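Side-chain contacts in TBC1 domain family member 22A (Homo sapiens, PDB 2QFZ), which probably acts as a GTPase-activating protein for Rab-family GTPases through the TBC domain that this construct contains: residues F130-F135 with N186-T191; A119-L122 with V126-I129; F86-H91 with T191-S196. All coordinates share one frame; numbering follows the deposited sequence.

Contact 1: residues F130-F135 with N186-T191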
loop_
_atom_site.group_PDB
_atom_site.type_symbol
_atom_site.label_atom_id
_atom_site.label_comp_id
_atom_site.label_asym_id
_atom_site.label_seq_id
_atom_site.Cartn_x
_atom_site.Cartn_y
_atom_site.Cartn_z
ATOM N N PHE A 130 -11.776 -11.023 0.552
ATOM C CA PHE A 130 -11.490 -9.720 -0.096
ATOM C C PHE A 130 -12.746 -8.933 -0.324
ATOM O O PHE A 130 -12.779 -7.756 0.022
ATOM C CB PHE A 130 -10.712 -9.917 -1.421
ATOM C CG PHE A 130 -9.197 -9.989 -1.246
ATOM C CD1 PHE A 130 -8.626 -10.813 -0.302
ATOM C CD2 PHE A 130 -8.346 -9.224 -2.040
ATOM C CE1 PHE A 130 -7.244 -10.884 -0.146
ATOM C CE2 PHE A 130 -6.974 -9.292 -1.886
ATOM C CZ PHE A 130 -6.427 -10.130 -0.931
ATOM N N GLU A 131 -13.781 -9.580 -0.902
ATOM C CA GLU A 131 -15.113 -8.941 -1.146
ATOM C C GLU A 131 -15.794 -8.458 0.117
ATOM O O GLU A 131 -16.422 -7.375 0.155
ATOM C CB GLU A 131 -16.077 -9.935 -1.871
ATOM C CG GLU A 131 -15.704 -10.193 -3.306
ATOM C CD GLU A 131 -16.553 -11.251 -4.000
ATOM O OE1 GLU A 131 -17.544 -11.721 -3.402
ATOM O OE2 GLU A 131 -16.214 -11.609 -5.170
ATOM N N ARG A 132 -15.700 -9.279 1.161
ATOM C CA ARG A 132 -16.331 -8.944 2.420
ATOM C C ARG A 132 -15.663 -7.772 3.106
ATOM O O ARG A 132 -16.348 -6.863 3.606
ATOM C CB ARG A 132 -16.348 -10.167 3.334
ATOM C CG ARG A 132 -17.280 -10.000 4.494
ATOM C CD ARG A 132 -17.622 -11.315 5.103
ATOM N NE ARG A 132 -16.445 -12.168 5.225
ATOM C CZ ARG A 132 -16.461 -13.456 5.518
ATOM N NH1 ARG A 132 -17.621 -14.096 5.763
ATOM N NH2 ARG A 132 -15.300 -14.110 5.609
ATOM N N ILE A 133 -14.329 -7.771 3.171
ATOM C CA ILE A 133 -13.580 -6.598 3.733
ATOM C C ILE A 133 -13.944 -5.307 2.986
ATOM O O ILE A 133 -14.236 -4.266 3.596
ATOM C CB ILE A 133 -12.031 -6.794 3.653
ATOM C CG1 ILE A 133 -11.549 -7.826 4.675
ATOM C CG2 ILE A 133 -11.267 -5.449 3.895
ATOM C CD1 ILE A 133 -10.084 -8.295 4.437
ATOM N N LEU A 134 -13.929 -5.390 1.649
ATOM C CA LEU A 134 -14.164 -4.229 0.787
ATOM C C LEU A 134 -15.636 -3.762 0.860
ATOM O O LEU A 134 -15.920 -2.574 1.005
ATOM C CB LEU A 134 -13.702 -4.542 -0.671
ATOM C CG LEU A 134 -12.181 -4.582 -0.859
ATOM C CD1 LEU A 134 -11.791 -5.215 -2.169
ATOM C CD2 LEU A 134 -11.629 -3.167 -0.720
ATOM N N PHE A 135 -16.565 -4.701 0.870
ATOM C CA PHE A 135 -17.996 -4.371 1.065
ATOM C C PHE A 135 -18.283 -3.697 2.437
ATOM O O PHE A 135 -19.013 -2.676 2.514
ATOM C CB PHE A 135 -18.857 -5.640 0.866
ATOM C CG PHE A 135 -20.341 -5.397 0.949
ATOM C CD1 PHE A 135 -21.057 -5.031 -0.169
ATOM C CD2 PHE A 135 -21.020 -5.548 2.142
ATOM C CE1 PHE A 135 -22.436 -4.782 -0.094
ATOM C CE2 PHE A 135 -22.403 -5.297 2.221
ATOM C CZ PHE A 135 -23.099 -4.921 1.096
ATOM N N ASN A 186 -9.489 -14.185 11.954
ATOM C CA ASN A 186 -8.649 -13.257 12.717
ATOM C C ASN A 186 -7.752 -12.410 11.799
ATOM O O ASN A 186 -7.639 -11.203 11.983
ATOM C CB ASN A 186 -7.797 -13.983 13.728
ATOM C CG ASN A 186 -8.582 -14.385 14.985
ATOM O OD1 ASN A 186 -9.778 -14.086 15.135
ATOM N ND2 ASN A 186 -7.902 -15.053 15.882
ATOM N N ILE A 187 -7.157 -13.063 10.817
ATOM C CA ILE A 187 -6.407 -12.403 9.765
ATOM C C ILE A 187 -7.243 -11.391 9.002
ATOM O O ILE A 187 -6.767 -10.309 8.731
ATOM C CB ILE A 187 -5.795 -13.414 8.769
ATOM C CG1 ILE A 187 -4.686 -14.221 9.448
ATOM C CG2 ILE A 187 -5.228 -12.683 7.535
ATOM C CD1 ILE A 187 -4.227 -15.448 8.647
ATOM N N GLU A 188 -8.484 -11.752 8.666
ATOM C CA GLU A 188 -9.402 -10.888 7.956
ATOM C C GLU A 188 -9.707 -9.621 8.747
ATOM O O GLU A 188 -9.691 -8.498 8.155
ATOM C CB GLU A 188 -10.699 -11.636 7.538
ATOM C CG GLU A 188 -11.778 -10.724 6.960
ATOM C CD GLU A 188 -13.088 -11.414 6.586
ATOM O OE1 GLU A 188 -13.105 -12.620 6.466
ATOM O OE2 GLU A 188 -14.106 -10.718 6.365
ATOM N N ALA A 189 -9.957 -9.769 10.064
ATOM C CA ALA A 189 -10.190 -8.607 10.948
ATOM C C ALA A 189 -8.962 -7.694 10.994
ATOM O O ALA A 189 -9.083 -6.492 10.879
ATOM C CB ALA A 189 -10.539 -9.050 12.408
ATOM N N ASP A 190 -7.797 -8.289 11.208
ATOM C CA ASP A 190 -6.514 -7.556 11.244
ATOM C C ASP A 190 -6.307 -6.771 9.932
ATOM O O ASP A 190 -5.968 -5.581 9.928
ATOM C CB ASP A 190 -5.350 -8.554 11.476
ATOM C CG ASP A 190 -5.396 -9.239 12.882
ATOM O OD1 ASP A 190 -6.331 -8.943 13.729
ATOM O OD2 ASP A 190 -4.456 -10.046 13.157
ATOM N N THR A 191 -6.581 -7.437 8.826
ATOM C CA THR A 191 -6.448 -6.841 7.488
ATOM C C THR A 191 -7.396 -5.649 7.321
ATOM O O THR A 191 -6.974 -4.551 6.846
ATOM C CB THR A 191 -6.658 -7.884 6.416
ATOM O OG1 THR A 191 -5.674 -8.894 6.573
ATOM C CG2 THR A 191 -6.538 -7.288 4.985
#
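Glu188 and Arg132 carry the polar half of this contact, a salt bridge between two helices whose axes, taken over residues 130-135 and 186-191, pass 10.4 Å apart at a crossing angle of -37°. The glutamate leaves its helix fully extended, so that its carboxylate reaches the Arg132 guanidinium. Arg132 bends at chi3 (43°) and presents the flank of its guanidinium: NE bonds to Glu188 OE2 at 3.0 Å, and NH2 to Glu188 OE1 at 2.8 Å. Each carboxylate oxygen uses its syn lone pair. The two flat groups are 25° from coplanar and both bonds are well short of linear, so this is a two-pronged but twisted pairing. OE2 is gripped a second time by the hydroxyl of Tyr85, which helps to fix the rotation of the buried carboxylate. Nearer its backbone the same side chain is apolar: Glu188 CG lies 3.7 Å from Ile133 CG1, the two side chains sliding past each other in opposite directions.

Three residues on, about one turn, Thr191 completes the seam. Its methyl, CG2, meets Ile133 CD1 at 3.7 Å, the side chains crossing almost perpendicularly. Its hydroxyl is turned back to its own helix, where OG1 bonds to Ile187 O at 2.8 Å. That oxygen also receives Thr191 N, from the opposite face of the carbonyl plane. Phe161 of helix 150-162 adjoins the threonine as well. A salt bridge beside an aliphatic contact joins helices 124-140 and 181-200 here, one of the helix-on-helix interfaces that build the all-helical TBC domain.

Contact 2: residues A119-L122 with V126-I129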
loop_
_atom_site.group_PDB
_atom_site.type_symbol
_atom_site.label_atom_id
_atom_site.label_comp_id
_atom_site.label_asym_id
_atom_site.label_seq_id
_atom_site.Cartn_x
_atom_site.Cartn_y
_atom_site.Cartn_z
ATOM N N ALA A 119 -2.806 -16.130 -8.780
ATOM C CA ALA A 119 -2.703 -17.408 -8.065
ATOM C C ALA A 119 -3.332 -17.326 -6.661
ATOM O O ALA A 119 -3.972 -18.260 -6.216
ATOM C CB ALA A 119 -1.259 -17.837 -7.975
ATOM N N LEU A 120 -3.153 -16.192 -5.980
ATOM C CA LEU A 120 -3.755 -15.972 -4.660
ATOM C C LEU A 120 -5.276 -15.757 -4.758
ATOM O O LEU A 120 -6.060 -16.449 -4.095
ATOM C CB LEU A 120 -3.065 -14.765 -4.002
ATOM C CG LEU A 120 -3.475 -14.317 -2.614
ATOM C CD1 LEU A 120 -3.038 -15.306 -1.556
ATOM C CD2 LEU A 120 -2.873 -12.943 -2.398
ATOM N N ILE A 121 -5.676 -14.813 -5.614
ATOM C CA ILE A 121 -7.069 -14.390 -5.746
ATOM C C ILE A 121 -7.969 -15.519 -6.208
ATOM O O ILE A 121 -9.131 -15.605 -5.796
ATOM C CB ILE A 121 -7.237 -13.191 -6.764
ATOM C CG1 ILE A 121 -6.463 -11.954 -6.307
ATOM C CG2 ILE A 121 -8.708 -12.811 -6.929
ATOM C CD1 ILE A 121 -7.006 -11.334 -5.023
ATOM N N LEU A 122 -7.448 -16.383 -7.073
ATOM C CA LEU A 122 -8.244 -17.473 -7.609
ATOM C C LEU A 122 -8.556 -18.536 -6.543
ATOM O O LEU A 122 -9.479 -19.320 -6.727
ATOM C CB LEU A 122 -7.549 -18.104 -8.820
ATOM C CG LEU A 122 -7.582 -17.235 -10.085
ATOM C CD1 LEU A 122 -6.701 -17.846 -11.168
ATOM C CD2 LEU A 122 -9.031 -17.051 -10.572
ATOM N N VAL A 126 -10.050 -16.749 -0.689
ATOM C CA VAL A 126 -9.397 -15.431 -0.722
ATOM C C VAL A 126 -10.366 -14.415 -1.341
ATOM O O VAL A 126 -10.514 -13.284 -0.842
ATOM C CB VAL A 126 -8.040 -15.425 -1.486
ATOM C CG1 VAL A 126 -7.419 -14.035 -1.453
ATOM C CG2 VAL A 126 -7.015 -16.475 -0.896
ATOM N N THR A 127 -11.056 -14.833 -2.396
ATOM C CA THR A 127 -11.982 -13.960 -3.102
ATOM C C THR A 127 -13.112 -13.532 -2.214
ATOM O O THR A 127 -13.509 -12.369 -2.230
ATOM C CB THR A 127 -12.504 -14.594 -4.429
ATOM O OG1 THR A 127 -11.397 -14.796 -5.314
ATOM C CG2 THR A 127 -13.470 -13.683 -5.116
ATOM N N GLU A 128 -13.619 -14.441 -1.409
ATOM C CA GLU A 128 -14.696 -14.114 -0.477
ATOM C C GLU A 128 -14.256 -13.173 0.649
ATOM O O GLU A 128 -15.005 -12.333 1.045
ATOM C CB GLU A 128 -15.263 -15.404 0.182
ATOM N N ILE A 129 -13.058 -13.377 1.197
ATOM C CA ILE A 129 -12.566 -12.523 2.278
ATOM C C ILE A 129 -12.416 -11.114 1.718
ATOM O O ILE A 129 -12.858 -10.147 2.317
ATOM C CB ILE A 129 -11.206 -12.990 2.814
ATOM C CG1 ILE A 129 -11.347 -14.292 3.565
ATOM C CG2 ILE A 129 -10.588 -11.906 3.718
ATOM C CD1 ILE A 129 -9.972 -14.988 3.827
#
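Leu120 meets Val126 in two ways, through its backbone carbonyl and through its branched end. The carbonyl oxygen is the closer of the two: Leu120 O sits 3.3 Å from Val126 CG2 and 3.4 Å from Val126 CB, pressed against the fork of the valine. The side chain joins in. With CG anti to the backbone N (chi1 -179°), the leucine carries its branch point to 4.1 Å from Val126 CG1, while its CD1 approaches Val126 CG2 at 4.2 Å. The two side chains cross at about a right angle, CG1 of the valine meeting the branch point and CG2 the CD1 methyl. Val159 of helix 150-162 and Val174 from a loop also touch Leu120, and Val176 adds to the cover of Val126.

This is the inside of a tight helical corner. The very short helix 118-121 gives way to helix 124-140 after a brief turn, a compact corner between two consecutive helices that follows directly on the segment holding Ile112 and Met115. In TBC domains that segment bears the IxxDxxR motif, whose arginine acts as the catalytic finger in characterised relatives.

At Ile121 the backbones come nearest, its CA lying 5.6 Å from that of Thr127. Its CB points away from helix 124-140, yet the side chain still takes part: CD1 makes a loose apolar contact with Val126 CG1 at 4.5 Å, and CG2 lies 3.7 Å from Thr127 OG1. The threonine crosses the isoleucine nearly perpendicularly, its hydroxyl beside its own backbone N (chi1 -63°), where OG1 faces Ile121 O at 2.5 Å. Met115 touches Ile121 and Ile112 touches Thr127, tying the corner to the preceding loop.

Contact 3: residues F86-H91 with T191-S196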
loop_
_atom_site.group_PDB
_atom_site.type_symbol
_atom_site.label_atom_id
_atom_site.label_comp_id
_atom_site.label_asym_id
_atom_site.label_seq_id
_atom_site.Cartn_x
_atom_site.Cartn_y
_atom_site.Cartn_z
ATOM N N PHE A 86 -16.164 -8.754 13.644
ATOM C CA PHE A 86 -17.106 -9.874 13.509
ATOM C C PHE A 86 -18.555 -9.453 13.734
ATOM O O PHE A 86 -19.463 -9.991 13.090
ATOM C CB PHE A 86 -16.757 -10.960 14.493
ATOM C CG PHE A 86 -15.361 -11.479 14.362
ATOM C CD1 PHE A 86 -14.677 -11.440 13.144
ATOM C CD2 PHE A 86 -14.743 -12.071 15.460
ATOM C CE1 PHE A 86 -13.367 -11.969 13.037
ATOM C CE2 PHE A 86 -13.455 -12.617 15.345
ATOM C CZ PHE A 86 -12.771 -12.541 14.116
ATOM N N ALA A 87 -18.764 -8.504 14.651
ATOM C CA ALA A 87 -20.065 -7.836 14.772
ATOM C C ALA A 87 -20.486 -7.094 13.503
ATOM O O ALA A 87 -21.666 -7.033 13.207
ATOM C CB ALA A 87 -20.079 -6.864 15.993
ATOM N N PHE A 88 -19.541 -6.500 12.758
ATOM C CA PHE A 88 -19.909 -5.881 11.486
ATOM C C PHE A 88 -20.407 -6.947 10.527
ATOM O O PHE A 88 -21.384 -6.732 9.863
ATOM C CB PHE A 88 -18.764 -5.100 10.795
ATOM C CG PHE A 88 -18.210 -3.968 11.577
ATOM C CD1 PHE A 88 -18.907 -3.399 12.639
ATOM C CD2 PHE A 88 -16.964 -3.441 11.218
ATOM C CE1 PHE A 88 -18.345 -2.342 13.351
ATOM C CE2 PHE A 88 -16.402 -2.399 11.888
ATOM C CZ PHE A 88 -17.083 -1.825 12.965
ATOM N N ILE A 89 -19.711 -8.076 10.440
ATOM C CA ILE A 89 -20.079 -9.139 9.504
ATOM C C ILE A 89 -21.509 -9.640 9.756
ATOM O O ILE A 89 -22.318 -9.798 8.822
ATOM C CB ILE A 89 -19.118 -10.362 9.587
ATOM C CG1 ILE A 89 -17.680 -9.996 9.207
ATOM C CG2 ILE A 89 -19.608 -11.480 8.672
ATOM C CD1 ILE A 89 -16.767 -11.187 9.228
ATOM N N GLU A 90 -21.804 -9.890 11.026
ATOM C CA GLU A 90 -23.120 -10.319 11.443
ATOM C C GLU A 90 -24.179 -9.283 11.064
ATOM O O GLU A 90 -25.213 -9.643 10.524
ATOM C CB GLU A 90 -23.138 -10.587 12.963
ATOM C CG GLU A 90 -24.042 -11.738 13.388
ATOM C CD GLU A 90 -23.744 -13.020 12.606
ATOM O OE1 GLU A 90 -22.539 -13.387 12.488
ATOM O OE2 GLU A 90 -24.714 -13.645 12.094
ATOM N N HIS A 91 -23.904 -8.004 11.331
ATOM C CA HIS A 91 -24.899 -6.924 11.167
ATOM C C HIS A 91 -25.184 -6.604 9.703
ATOM O O HIS A 91 -26.308 -6.273 9.341
ATOM C CB HIS A 91 -24.427 -5.656 11.881
ATOM C CG HIS A 91 -25.484 -4.599 12.020
ATOM N ND1 HIS A 91 -25.927 -3.833 10.958
ATOM C CD2 HIS A 91 -26.155 -4.152 13.108
ATOM C CE1 HIS A 91 -26.838 -2.977 11.384
ATOM N NE2 HIS A 91 -26.996 -3.149 12.684
ATOM N N THR A 191 -6.581 -7.437 8.826
ATOM C CA THR A 191 -6.448 -6.841 7.488
ATOM C C THR A 191 -7.396 -5.649 7.321
ATOM O O THR A 191 -6.974 -4.551 6.846
ATOM C CB THR A 191 -6.658 -7.884 6.416
ATOM O OG1 THR A 191 -5.674 -8.894 6.573
ATOM C CG2 THR A 191 -6.538 -7.288 4.985
ATOM N N TYR A 192 -8.644 -5.813 7.759
ATOM C CA TYR A 192 -9.632 -4.691 7.711
ATOM C C TYR A 192 -9.154 -3.489 8.527
ATOM O O TYR A 192 -9.215 -2.358 8.043
ATOM C CB TYR A 192 -11.045 -5.139 8.158
ATOM C CG TYR A 192 -12.080 -4.024 8.239
ATOM C CD1 TYR A 192 -12.885 -3.689 7.136
ATOM C CD2 TYR A 192 -12.243 -3.290 9.404
ATOM C CE1 TYR A 192 -13.796 -2.678 7.211
ATOM C CE2 TYR A 192 -13.161 -2.257 9.464
ATOM C CZ TYR A 192 -13.927 -1.960 8.372
ATOM O OH TYR A 192 -14.847 -0.942 8.466
ATOM N N TRP A 193 -8.736 -3.705 9.776
ATOM C CA TRP A 193 -8.401 -2.562 10.627
ATOM C C TRP A 193 -7.158 -1.821 10.157
ATOM O O TRP A 193 -7.105 -0.603 10.210
ATOM C CB TRP A 193 -8.275 -2.968 12.106
ATOM C CG TRP A 193 -9.589 -3.342 12.741
ATOM C CD1 TRP A 193 -9.943 -4.571 13.208
ATOM C CD2 TRP A 193 -10.733 -2.491 12.954
ATOM N NE1 TRP A 193 -11.188 -4.540 13.727
ATOM C CE2 TRP A 193 -11.715 -3.279 13.568
ATOM C CE3 TRP A 193 -11.011 -1.140 12.690
ATOM C CZ2 TRP A 193 -12.988 -2.768 13.931
ATOM C CZ3 TRP A 193 -12.277 -0.620 13.061
ATOM C CH2 TRP A 193 -13.239 -1.438 13.673
ATOM N N CYS A 194 -6.169 -2.556 9.691
ATOM C CA CYS A 194 -4.912 -1.966 9.220
ATOM C C CYS A 194 -5.083 -1.239 7.894
ATOM O O CYS A 194 -4.605 -0.118 7.757
ATOM C CB CYS A 194 -3.808 -3.028 9.188
ATOM S SG CYS A 194 -3.227 -3.437 10.882
ATOM N N MET A 195 -5.818 -1.838 6.965
ATOM C CA MET A 195 -6.278 -1.139 5.756
ATOM C C MET A 195 -7.086 0.118 6.073
ATOM O O MET A 195 -6.828 1.166 5.495
ATOM C CB MET A 195 -7.083 -2.068 4.847
ATOM C CG MET A 195 -7.272 -1.580 3.425
ATOM S SD MET A 195 -8.692 -2.322 2.546
ATOM C CE MET A 195 -10.083 -1.737 3.592
ATOM N N SER A 196 -8.025 0.036 7.019
ATOM C CA SER A 196 -8.770 1.219 7.453
ATOM C C SER A 196 -7.888 2.358 7.936
ATOM O O SER A 196 -8.149 3.505 7.637
ATOM C CB SER A 196 -9.815 0.885 8.536
ATOM O OG SER A 196 -10.824 0.078 7.987
#
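Phe88 brings the CE2 corner of its ring against two adjacent aromatic side chains, Tyr192 and Trp193. This CE2 atom does most of the touching, at 3.8 Å from Trp193 CH2 and 4.0 Å from Tyr192 CE2; Phe88 CZ also lies 3.9 Å from Trp193 CH2. Phenylalanine and tryptophan arrive from opposite directions and meet obliquely, the phenyl and the six-membered indole ring having centroids 5.8 Å apart and planes at 56°.

The three rings form a small aromatic cluster between helices 74-91 and 181-200 within the all-helical TBC fold. Arg140 of helix 124-140 adds a cation-pi contact to Phe88, bringing a third helix to the cluster.

What positions the two receiving rings is partly their own mutual packing: Tyr192 CD2 stands 3.9 Å above the centre of the Trp193 ring. Trp193 NE1 is hydrogen-bonded to Lys81 O, an earlier residue of helix 74-91, and Tyr66 meets the indole ring. Tyr192 in turn meets the ring of Tyr85, and Ser196 OG lies over one of its faces, offset toward the rim, while bonding to Tyr192 O at 2.9 Å.

In the fold
Helix 181-200 joins contacts 1 and 3, whose centres are about 6 Å apart and which share Thr191; Ile133 CG2 of contact 1 also packs at 3.9 Å on Met195 CE of contact 3. Helix 124-140 plays the same part between contacts 1 and 2, with centres about 12 Å apart: Phe130 CE2 lies 3.7 Å from Ile121 CD1, and Glu188 CG lies 3.6 Å from Ile129 CG2. Contacts 2 and 3 do not touch, their centres being about 17 Å apart, so contact 1 forms the bridge. Together they illustrate how two helices, 124-140 and 181-200, connect a corner next to the IxxDxxR segment with helix 74-91.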